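Local structure of FOG-3 protein (Caenorhabditis elegans, 5TD6) at residues B[6-11]-B[88-93]. The protein specifies sperm fate in the nematode germline as an RNA-binding multimer, and probably acts as a transcriptional corepressor like other BTG-family members. The protein carries 2 engineered substitutions. Numbering follows the deposited sequence.
Sequences RELVNF and MIIFAN
L8 and F11, one helical turn apart, meet I90 and A92 of strand 89-93 and M88 just before it, through apolar and sulfur contacts alone. L8 leaves the helix toward the strand, and its CD1 lies 3.8 Å from A92 CB, while its CG sits 3.9 Å from I90 CG2, the two side chains crossing obliquely. I90 divides its branches: CG2 serves L8, and CD1 lies 4.0 Å from F11 CE2. With its CG anti to the backbone N (chi1 -180°), F11 extends from the helix and meets M88 tip to tip, a Met-aromatic contact in which M88 SD lies at the ring edge, in its plane, 3.7 Å from F11 CE2. M88 is extended through chi1 and chi2 and bends only at chi3 (-76°). Helix 2-13 thus packs against one face of the antiparallel sheet of this BTG/Tob domain; its segment 6-11 runs nearly antiparallel to strand 89-93, at 159°, the axes approaching to 9.5 Å. F91 points away from the helix; its ring meets that of F98 nearly parallel and makes a cation-pi contact with R100. An alanine in place of F11 removes the ring that M88 SD and I90 CD1 touch, and would probably loosen this end of the interface. Farther out, L36 and F40 of helix 22-41 pack on L8, and I110 and V99 touch F11. Backbone hydrogen bonds to I58 and F98 hold the strand between its neighbours.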
loop_
_atom_site.group_PDB
_atom_site.type_symbol
_atom_site.label_atom_id
_atom_site.label_comp_id
_atom_site.label_asym_id
_atom_site.label_seq_id
_atom_site.Cartn_x
_atom_site.Cartn_y
_atom_site.Cartn_z
ATOM N N ARG B 6 7.980 1.801 3.285
ATOM C CA ARG B 6 6.773 2.454 2.807
ATOM C C ARG B 6 5.556 1.579 3.065
ATOM O O ARG B 6 4.502 2.093 3.449
ATOM C CB ARG B 6 6.861 2.782 1.311
ATOM C CG ARG B 6 5.607 3.482 0.783
ATOM C CD ARG B 6 5.683 3.708 -0.726
ATOM N NE ARG B 6 5.653 2.450 -1.464
ATOM C CZ ARG B 6 6.650 2.005 -2.227
ATOM N NH1 ARG B 6 7.767 2.714 -2.355
ATOM N NH2 ARG B 6 6.532 0.847 -2.865
ATOM N N GLU B 7 5.689 0.265 2.842
ATOM C CA GLU B 7 4.570 -0.638 3.107
ATOM C C GLU B 7 4.221 -0.666 4.606
ATOM O O GLU B 7 3.041 -0.722 4.966
ATOM C CB GLU B 7 4.873 -2.048 2.604
ATOM C CG GLU B 7 4.913 -2.166 1.059
ATOM C CD GLU B 7 3.620 -1.739 0.425
ATOM O OE1 GLU B 7 2.555 -2.096 0.963
ATOM O OE2 GLU B 7 3.662 -1.036 -0.602
ATOM N N LEU B 8 5.237 -0.641 5.465
ATOM C CA LEU B 8 5.014 -0.613 6.923
ATOM C C LEU B 8 4.302 0.680 7.316
ATOM O O LEU B 8 3.306 0.671 8.066
ATOM C CB LEU B 8 6.332 -0.735 7.691
ATOM C CG LEU B 8 6.269 -1.372 9.095
ATOM C CD1 LEU B 8 7.646 -1.669 9.693
ATOM C CD2 LEU B 8 5.480 -0.555 10.054
ATOM N N VAL B 9 4.823 1.797 6.820
ATOM C CA VAL B 9 4.241 3.102 7.148
ATOM C C VAL B 9 2.795 3.184 6.684
ATOM O O VAL B 9 1.922 3.703 7.391
ATOM C CB VAL B 9 5.032 4.253 6.507
ATOM C CG1 VAL B 9 4.270 5.562 6.653
ATOM C CG2 VAL B 9 6.414 4.357 7.150
ATOM N N ASN B 10 2.533 2.652 5.502
ATOM C CA ASN B 10 1.182 2.754 4.961
ATOM C C ASN B 10 0.232 1.821 5.712
ATOM O O ASN B 10 -0.933 2.157 5.931
ATOM C CB ASN B 10 1.191 2.496 3.458
ATOM C CG ASN B 10 1.724 3.689 2.698
ATOM O OD1 ASN B 10 1.977 4.713 3.303
ATOM N ND2 ASN B 10 1.875 3.575 1.391
ATOM N N PHE B 11 0.740 0.673 6.144
ATOM C CA PHE B 11 -0.038 -0.207 7.015
ATOM C C PHE B 11 -0.517 0.515 8.278
ATOM O O PHE B 11 -1.690 0.441 8.648
ATOM C CB PHE B 11 0.787 -1.436 7.416
ATOM C CG PHE B 11 0.036 -2.398 8.317
ATOM C CD1 PHE B 11 -0.827 -3.341 7.784
ATOM C CD2 PHE B 11 0.184 -2.342 9.693
ATOM C CE1 PHE B 11 -1.502 -4.226 8.591
ATOM C CE2 PHE B 11 -0.500 -3.231 10.510
ATOM C CZ PHE B 11 -1.349 -4.163 9.958
ATOM N N MET B 88 0.256 -4.907 18.889
ATOM C CA MET B 88 0.547 -5.565 17.618
ATOM C C MET B 88 2.044 -5.531 17.323
ATOM O O MET B 88 2.692 -4.497 17.489
ATOM C CB MET B 88 -0.228 -4.904 16.497
ATOM C CG MET B 88 0.055 -5.492 15.140
ATOM S SD MET B 88 -0.957 -4.639 13.949
ATOM C CE MET B 88 -2.574 -5.366 14.241
ATOM N N ILE B 89 2.600 -6.667 16.908
ATOM C CA ILE B 89 4.018 -6.731 16.584
ATOM C C ILE B 89 4.166 -6.811 15.067
ATOM O O ILE B 89 3.563 -7.669 14.429
ATOM C CB ILE B 89 4.715 -7.930 17.260
ATOM C CG1 ILE B 89 4.532 -7.870 18.783
ATOM C CG2 ILE B 89 6.196 -7.958 16.926
ATOM C CD1 ILE B 89 4.617 -9.216 19.449
ATOM N N ILE B 90 4.937 -5.886 14.503
ATOM C CA ILE B 90 5.109 -5.759 13.052
ATOM C C ILE B 90 6.577 -5.947 12.690
ATOM O O ILE B 90 7.463 -5.386 13.332
ATOM C CB ILE B 90 4.626 -4.384 12.546
ATOM C CG1 ILE B 90 3.225 -4.095 13.083
ATOM C CG2 ILE B 90 4.630 -4.324 11.008
ATOM C CD1 ILE B 90 2.717 -2.698 12.757
ATOM N N PHE B 91 6.821 -6.776 11.683
ATOM C CA PHE B 91 8.171 -7.098 11.231
ATOM C C PHE B 91 8.367 -6.560 9.822
ATOM O O PHE B 91 7.444 -6.597 9.000
ATOM C CB PHE B 91 8.415 -8.619 11.218
ATOM C CG PHE B 91 8.379 -9.270 12.580
ATOM C CD1 PHE B 91 7.174 -9.550 13.207
ATOM C CD2 PHE B 91 9.553 -9.628 13.218
ATOM C CE1 PHE B 91 7.145 -10.160 14.450
ATOM C CE2 PHE B 91 9.531 -10.235 14.468
ATOM C CZ PHE B 91 8.324 -10.498 15.084
ATOM N N ALA B 92 9.566 -6.072 9.548
ATOM C CA ALA B 92 9.949 -5.677 8.205
ATOM C C ALA B 92 11.317 -6.273 7.906
ATOM O O ALA B 92 12.308 -5.939 8.556
ATOM C CB ALA B 92 9.960 -4.164 8.063
ATOM N N ASN B 93 11.338 -7.189 6.940
ATOM C CA ASN B 93 12.538 -7.824 6.424
ATOM C C ASN B 93 12.667 -7.547 4.922
ATOM O O ASN B 93 11.668 -7.234 4.266
ATOM C CB ASN B 93 12.485 -9.338 6.640
ATOM C CG ASN B 93 12.477 -9.736 8.104
ATOM O OD1 ASN B 93 12.955 -8.999 8.970
ATOM N ND2 ASN B 93 11.949 -10.930 8.384
#